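Local coordinates for protein bacilliredoxin BrxA (PDB 3FHK) that removes bacillithiol from S-bacillithiolated proteins as a dithiol bacilliredoxin of the thioredoxin superfamily and has disulfide isomerase activity, at residues 57-62 with 106-111; 120-125 with 136-141. The protein carries 2 engineered substitutions. One frame throughout, in Å; residues are numbered along the deposited sequence.

Overall arrangement
After the long helix 2-24 and the first strands, the chain enters helix 57-73 within the CXC motif, whose last two residues form the start of the helix. Contact 1 (57-62 with 106-111) brings the first turn of that helix against the loop that leads into strand 109-114, closing a loop of 43 residues that holds strand 80-85 and helix 90-97. The chain then turns back as strand 117-122, the neighbour of 109-114 in the sheet. Contact 2 (120-125 with 136-141) closes a much shorter loop and ties strand 117-122 to helix 132-146. The contacts follow in series, neither nested nor crossed, and meet where the backbones of M110 and I122 pair and R124 reaches the carbonyl of S107.

Contact 1 (57-62 with 106-111); sequences GCAAGL and SSPSMA
Apolar packing carries this contact, with the ring of P108 set against C58 and A59 in the first turn of the helix. The sulfur of C58 lies 3.7 Å from CD of P108 and almost as near its CG, so it meets the ring along one side. It gets there because SG stands between its own backbone N and carbonyl carbon (chi1 90°), a placing that swings the thiol toward the loop. A59 meets the neighbouring CG and CB of the ring: CG of P108 sits 3.9 Å from the CA of A59, and CB of A59 is 4.0 Å from the same CG. The proline thus spans two consecutive helix residues; the backbones come closest at A59, whose CA is 5.6 Å from CA of P108.

The peptide before P108 is cis, a hallmark of the thioredoxin fold, in which a cis-proline loop faces the redox motif at the start of a helix. Here that motif is CXC, and P108 packs against C58 while its side chain also lies about 4 Å from that of C56, the other nucleophilic cysteine.

Polar bonds shape each partner separately. In the loop, OG of S109 donates to O of S106 at 2.9 Å, standing 47° out of the carbonyl plane, and so bridges the turn around the cis proline. R124 adds bonds to the carbonyl of S107 and the hydroxyl of S106. In the helix, N of G61 bonds O of G57 at 2.7 Å, whereas the next such bond, N of L62 to O of C58, is weak.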
ATOM      1  N   GLY A  57      19.222   8.547  -3.765  1.00 42.90           N
ATOM      2  CA  GLY A  57      19.682   9.740  -3.090  1.00 42.05           C
ATOM      3  C   GLY A  57      20.838  10.426  -3.783  1.00 43.50           C
ATOM      4  O   GLY A  57      20.903  11.649  -3.826  1.00 51.81           O
ATOM      5  N   CYS A  58      21.761   9.657  -4.336  1.00 45.52           N
ATOM      6  CA  CYS A  58      22.969  10.281  -4.855  1.00 49.77           C
ATOM      7  C   CYS A  58      22.775  10.905  -6.247  1.00 38.58           C
ATOM      8  O   CYS A  58      23.576  11.736  -6.674  1.00 39.40           O
ATOM      9  CB  CYS A  58      24.149   9.317  -4.820  1.00 46.82           C
ATOM     10  SG  CYS A  58      24.305   8.368  -6.294  1.00 52.70           S
ATOM     11  N   ALA A  59      21.703  10.517  -6.934  1.00 28.85           N
ATOM     12  CA  ALA A  59      21.241  11.251  -8.108  1.00 32.14           C
ATOM     13  C   ALA A  59      20.719  12.627  -7.686  1.00 43.86           C
ATOM     14  O   ALA A  59      21.010  13.641  -8.336  1.00 51.56           O
ATOM     15  CB  ALA A  59      20.152  10.476  -8.826  1.00 25.12           C
ATOM     16  N   ALA A  60      19.947  12.643  -6.597  1.00 40.77           N
ATOM     17  CA  ALA A  60      19.362  13.868  -6.030  1.00 39.62           C
ATOM     18  C   ALA A  60      20.404  14.787  -5.411  1.00 37.53           C
ATOM     19  O   ALA A  60      20.377  15.999  -5.617  1.00 42.41           O
ATOM     20  CB  ALA A  60      18.301  13.514  -4.969  1.00 32.69           C
ATOM     21  N   GLY A  61      21.315  14.205  -4.642  1.00 37.87           N
ATOM     22  CA  GLY A  61      22.280  14.984  -3.886  1.00 40.38           C
ATOM     23  C   GLY A  61      23.548  15.350  -4.632  1.00 46.63           C
ATOM     24  O   GLY A  61      24.246  16.296  -4.256  1.00 47.70           O
ATOM     25  N   LEU A  62      23.862  14.619  -5.693  1.00 44.53           N
ATOM     26  CA  LEU A  62      25.136  14.847  -6.368  1.00 43.63           C
ATOM     27  C   LEU A  62      25.008  15.005  -7.879  1.00 39.09           C
ATOM     28  O   LEU A  62      25.406  16.030  -8.437  1.00 40.04           O
ATOM     29  CB  LEU A  62      26.125  13.729  -6.036  1.00 35.68           C
ATOM     30  CG  LEU A  62      26.355  13.475  -4.544  1.00 40.69           C
ATOM     31  CD1 LEU A  62      27.140  12.190  -4.323  1.00 35.40           C
ATOM     32  CD2 LEU A  62      27.066  14.654  -3.902  1.00 40.31           C
ATOM     33  N   SER A 106      25.244   1.752 -15.194  1.00 37.78           N
ATOM     34  CA  SER A 106      25.126   2.209 -13.817  1.00 36.32           C
ATOM     35  C   SER A 106      24.267   3.464 -13.772  1.00 37.33           C
ATOM     36  O   SER A 106      24.025   4.101 -14.797  1.00 39.12           O
ATOM     37  CB  SER A 106      26.499   2.466 -13.180  1.00 36.21           C
ATOM     38  OG  SER A 106      27.105   3.648 -13.680  1.00 33.24           O
ATOM     39  N   SER A 107      23.838   3.830 -12.572  1.00 35.17           N
ATOM     40  CA  SER A 107      22.800   4.836 -12.398  1.00 41.68           C
ATOM     41  C   SER A 107      22.936   5.460 -11.005  1.00 37.41           C
ATOM     42  O   SER A 107      22.986   4.737 -10.008  1.00 34.54           O
ATOM     43  CB  SER A 107      21.443   4.142 -12.523  1.00 43.51           C
ATOM     44  OG  SER A 107      20.387   5.067 -12.529  1.00 59.38           O
ATOM     45  N   PRO A 108      23.029   6.798 -10.923  1.00 33.80           N
ATOM     46  CA  PRO A 108      23.094   7.743 -12.037  1.00 33.58           C
ATOM     47  C   PRO A 108      24.451   7.637 -12.699  1.00 33.03           C
ATOM     48  O   PRO A 108      25.382   7.114 -12.104  1.00 32.56           O
ATOM     49  CB  PRO A 108      22.994   9.100 -11.330  1.00 26.70           C
ATOM     50  CG  PRO A 108      23.624   8.832  -9.985  1.00 24.61           C
ATOM     51  CD  PRO A 108      23.045   7.507  -9.625  1.00 25.20           C
ATOM     52  N   SER A 109      24.562   8.123 -13.924  1.00 30.45           N
ATOM     53  CA  SER A 109      25.863   8.207 -14.566  1.00 30.32           C
ATOM     54  C   SER A 109      25.783   9.295 -15.626  1.00 30.99           C
ATOM     55  O   SER A 109      24.699   9.799 -15.916  1.00 29.32           O
ATOM     56  CB  SER A 109      26.289   6.841 -15.136  1.00 27.92           C
ATOM     57  OG  SER A 109      25.352   6.351 -16.087  1.00 28.62           O
ATOM     58  N   MET A 110      26.918   9.677 -16.190  1.00 32.58           N
ATOM     59  CA  MET A 110      26.928  10.756 -17.172  1.00 31.75           C
ATOM     60  C   MET A 110      27.900  10.450 -18.315  1.00 36.14           C
ATOM     61  O   MET A 110      28.965   9.879 -18.098  1.00 31.11           O
ATOM     62  CB  MET A 110      27.290  12.076 -16.496  1.00 21.83           C
ATOM     63  CG  MET A 110      26.286  12.541 -15.434  1.00 30.65           C
ATOM     64  SD  MET A 110      26.745  14.103 -14.636  1.00 30.53           S
ATOM     65  CE  MET A 110      27.554  13.480 -13.172  1.00 45.49           C
ATOM     66  N   ALA A 111      27.521  10.813 -19.536  1.00 29.37           N
ATOM     67  CA  ALA A 111      28.446  10.745 -20.649  1.00 24.62           C
ATOM     68  C   ALA A 111      28.526  12.061 -21.404  1.00 33.31           C
ATOM     69  O   ALA A 111      27.505  12.698 -21.681  1.00 34.60           O
ATOM     70  CB  ALA A 111      28.082   9.598 -21.608  1.00 30.30           C
TER

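Contact 2 (120-125 with 136-141); sequences HFIPRH and MKNLTA. With SO4 (sulfate ion), chain G.
The carboxamide oxygen of N138 accepts from H120 across the contact, NE2 to OD1 2.8 Å, with an N-H...O angle of 149°. The donor lies in the carbonyl plane of the amide, while OD1 is tilted from the plane of the imidazole, and the two flat groups are steeply inclined to each other. N138 reaches over with CG anti to the backbone N (chi1 -174°), which extends the amide from the helix toward the strand. Its other end is held by a water that takes a hydrogen from ND2 and gives one to O of F121, 3.0 Å from that oxygen; the amide is therefore fixed at both ends. At the other side of the ring, ND1 of H120 donates to O1 of a sulfate at 2.9 Å, in the ring plane. With both ring nitrogens donating, the imidazole is probably protonated, and the sulfate, likely from the crystallisation liquor, would stabilise that charge. Replacing H120 by alanine removes both ring nitrogens, and is likely to leave OD1 of N138 without this donor and the sulfate with one protein ligand fewer beside NE2 of H146.

Next to the polar pair is a small apolar patch. CD1 of I122 meets CD2 of L139 at 3.7 Å, the two side chains crossing at about a right angle, and the same methyl lies 3.8 Å from OD1 of N138.

Strand 120-122 and helix 136-141 run nearly antiparallel (167°), their axes 9.9 Å apart. The helix covers the strand at the edge of the sheet within this chain, and L139 also packs on M110 of the adjoining strand 109-114 and on A70 of helix 57-73.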
ATOM      1  N   HIS A 120      33.975  11.190 -22.725  1.00 31.21           N
ATOM      2  CA  HIS A 120      34.216  11.179 -21.288  1.00 33.40           C
ATOM      3  C   HIS A 120      33.039  10.558 -20.558  1.00 30.01           C
ATOM      4  O   HIS A 120      31.893  10.862 -20.850  1.00 35.19           O
ATOM      5  CB  HIS A 120      34.496  12.581 -20.748  1.00 39.66           C
ATOM      6  CG  HIS A 120      34.934  12.586 -19.318  1.00 41.03           C
ATOM      7  ND1 HIS A 120      36.225  12.279 -18.935  1.00 39.04           N
ATOM      8  CD2 HIS A 120      34.250  12.827 -18.175  1.00 41.03           C
ATOM      9  CE1 HIS A 120      36.317  12.347 -17.619  1.00 39.73           C
ATOM     10  NE2 HIS A 120      35.139  12.679 -17.133  1.00 39.43           N
ATOM     11  N   PHE A 121      33.327   9.680 -19.611  1.00 30.52           N
ATOM     12  CA  PHE A 121      32.284   8.918 -18.955  1.00 26.98           C
ATOM     13  C   PHE A 121      32.423   9.090 -17.447  1.00 30.30           C
ATOM     14  O   PHE A 121      33.530   9.130 -16.924  1.00 33.12           O
ATOM     15  CB  PHE A 121      32.365   7.439 -19.366  1.00 30.10           C
ATOM     16  CG  PHE A 121      31.132   6.645 -19.007  1.00 35.43           C
ATOM     17  CD1 PHE A 121      31.143   5.755 -17.946  1.00 37.67           C
ATOM     18  CD2 PHE A 121      29.958   6.802 -19.722  1.00 35.11           C
ATOM     19  CE1 PHE A 121      30.002   5.046 -17.603  1.00 36.94           C
ATOM     20  CE2 PHE A 121      28.814   6.093 -19.383  1.00 32.65           C
ATOM     21  CZ  PHE A 121      28.835   5.220 -18.324  1.00 32.35           C
ATOM     22  N   ILE A 122      31.299   9.234 -16.757  1.00 28.06           N
ATOM     23  CA  ILE A 122      31.304   9.315 -15.306  1.00 30.70           C
ATOM     24  C   ILE A 122      30.355   8.268 -14.749  1.00 33.01           C
ATOM     25  O   ILE A 122      29.157   8.498 -14.667  1.00 26.32           O
ATOM     26  CB  ILE A 122      30.861  10.697 -14.815  1.00 34.73           C
ATOM     27  CG1 ILE A 122      31.714  11.789 -15.465  1.00 33.65           C
ATOM     28  CG2 ILE A 122      30.957  10.774 -13.290  1.00 31.22           C
ATOM     29  CD1 ILE A 122      31.215  13.192 -15.179  1.00 28.06           C
ATOM     30  N   PRO A 123      30.890   7.098 -14.386  1.00 37.34           N
ATOM     31  CA  PRO A 123      30.022   6.037 -13.879  1.00 37.84           C
ATOM     32  C   PRO A 123      29.560   6.365 -12.463  1.00 33.38           C
ATOM     33  O   PRO A 123      30.086   7.286 -11.838  1.00 38.89           O
ATOM     34  CB  PRO A 123      30.938   4.816 -13.865  1.00 34.95           C
ATOM     35  CG  PRO A 123      32.303   5.379 -13.683  1.00 41.70           C
ATOM     36  CD  PRO A 123      32.316   6.729 -14.344  1.00 38.31           C
ATOM     37  N   ARG A 124      28.592   5.609 -11.966  1.00 30.61           N
ATOM     38  CA  ARG A 124      28.089   5.809 -10.615  1.00 36.68           C
ATOM     39  C   ARG A 124      29.182   5.900  -9.540  1.00 36.64           C
ATOM     40  O   ARG A 124      29.085   6.717  -8.630  1.00 39.61           O
ATOM     41  CB  ARG A 124      27.079   4.723 -10.246  1.00 27.25           C
ATOM     42  CG  ARG A 124      26.542   4.915  -8.842  1.00 40.04           C
ATOM     43  CD  ARG A 124      25.706   3.730  -8.366  1.00 45.45           C
ATOM     44  NE  ARG A 124      25.409   3.842  -6.939  1.00 45.29           N
ATOM     45  CZ  ARG A 124      24.255   4.275  -6.444  1.00 48.99           C
ATOM     46  NH1 ARG A 124      23.270   4.627  -7.257  1.00 45.43           N
ATOM     47  NH2 ARG A 124      24.080   4.348  -5.131  1.00 53.95           N
ATOM     48  N   HIS A 125      30.226   5.079  -9.645  1.00 36.60           N
ATOM     49  CA  HIS A 125      31.254   5.044  -8.600  1.00 30.78           C
ATOM     50  C   HIS A 125      32.129   6.290  -8.601  1.00 35.26           C
ATOM     51  O   HIS A 125      32.887   6.525  -7.664  1.00 40.64           O
ATOM     52  CB  HIS A 125      32.099   3.763  -8.670  1.00 38.12           C
ATOM     53  CG  HIS A 125      33.064   3.723  -9.816  1.00 36.82           C
ATOM     54  ND1 HIS A 125      32.851   2.961 -10.944  1.00 35.90           N
ATOM     55  CD2 HIS A 125      34.260   4.336  -9.995  1.00 35.59           C
ATOM     56  CE1 HIS A 125      33.867   3.115 -11.776  1.00 39.56           C
ATOM     57  NE2 HIS A 125      34.734   3.943 -11.224  1.00 44.57           N
ATOM     58  N   MET A 136      31.729  18.300 -10.036  1.00 45.82           N
ATOM     59  CA  MET A 136      31.643  19.411 -10.971  1.00 45.56           C
ATOM     60  C   MET A 136      32.998  19.690 -11.626  1.00 47.22           C
ATOM     61  O   MET A 136      33.067  20.002 -12.818  1.00 48.00           O
ATOM     62  CB  MET A 136      31.092  20.660 -10.281  1.00 44.13           C
ATOM     63  CG  MET A 136      29.689  21.037 -10.728  1.00 36.77           C
ATOM     64  SD  MET A 136      29.138  22.509  -9.875  1.00 79.05           S
ATOM     65  CE  MET A 136      29.484  21.977  -8.207  1.00 43.65           C
ATOM     66  N   LYS A 137      34.069  19.564 -10.844  1.00 41.51           N
ATOM     67  CA  LYS A 137      35.425  19.702 -11.360  1.00 42.28           C
ATOM     68  C   LYS A 137      35.683  18.618 -12.402  1.00 47.33           C
ATOM     69  O   LYS A 137      36.397  18.834 -13.381  1.00 52.28           O
ATOM     70  CB  LYS A 137      36.440  19.598 -10.219  1.00 47.73           C
ATOM     71  CG  LYS A 137      37.891  19.830 -10.637  1.00 52.34           C
ATOM     72  N   ASN A 138      35.094  17.449 -12.176  1.00 43.46           N
ATOM     73  CA  ASN A 138      35.175  16.350 -13.121  1.00 39.66           C
ATOM     74  C   ASN A 138      34.524  16.757 -14.437  1.00 37.08           C
ATOM     75  O   ASN A 138      35.139  16.676 -15.494  1.00 44.52           O
ATOM     76  CB  ASN A 138      34.484  15.114 -12.533  1.00 40.76           C
ATOM     77  CG  ASN A 138      34.656  13.871 -13.393  1.00 43.81           C
ATOM     78  OD1 ASN A 138      34.891  13.957 -14.598  1.00 49.94           O
ATOM     79  ND2 ASN A 138      34.522  12.702 -12.772  1.00 39.39           N
ATOM     80  N   LEU A 139      33.273  17.200 -14.360  1.00 38.14           N
ATOM     81  CA  LEU A 139      32.527  17.628 -15.539  1.00 37.84           C
ATOM     82  C   LEU A 139      33.211  18.778 -16.269  1.00 38.38           C
ATOM     83  O   LEU A 139      33.391  18.730 -17.482  1.00 37.21           O
ATOM     84  CB  LEU A 139      31.113  18.062 -15.146  1.00 33.53           C
ATOM     85  CG  LEU A 139      30.076  16.955 -15.007  1.00 42.21           C
ATOM     86  CD1 LEU A 139      28.814  17.461 -14.335  1.00 44.66           C
ATOM     87  CD2 LEU A 139      29.759  16.380 -16.377  1.00 47.00           C
ATOM     88  N   THR A 140      33.578  19.819 -15.526  1.00 32.05           N
ATOM     89  CA  THR A 140      34.098  21.033 -16.142  1.00 34.16           C
ATOM     90  C   THR A 140      35.454  20.825 -16.806  1.00 40.86           C
ATOM     91  O   THR A 140      35.731  21.401 -17.859  1.00 48.48           O
ATOM     92  CB  THR A 140      34.160  22.224 -15.135  1.00 46.79           C
ATOM     93  OG1 THR A 140      35.024  21.896 -14.042  1.00 51.12           O
ATOM     94  CG2 THR A 140      32.783  22.542 -14.606  1.00 37.31           C
ATOM     95  N   ALA A 141      36.297  20.001 -16.192  1.00 44.80           N
ATOM     96  CA  ALA A 141      37.580  19.650 -16.786  1.00 40.15           C
ATOM     97  C   ALA A 141      37.361  18.886 -18.085  1.00 42.72           C
ATOM     98  O   ALA A 141      38.149  19.001 -19.025  1.00 46.29           O
ATOM     99  CB  ALA A 141      38.412  18.829 -15.819  1.00 31.81           C
TER
HETATM  100  S   SO4 G 147      39.174  12.504 -20.610  1.00 81.88           S
HETATM  101  O1  SO4 G 147      38.529  11.208 -20.409  1.00 82.83           O
HETATM  102  O2  SO4 G 147      39.790  12.905 -19.347  1.00 90.04           O
HETATM  103  O3  SO4 G 147      40.212  12.412 -21.635  1.00 87.18           O
HETATM  104  O4  SO4 G 147      38.175  13.484 -21.031  1.00 62.36           O
HETATM  105  O   HOH W   1      35.045  10.167 -14.524  1.00 50.22           O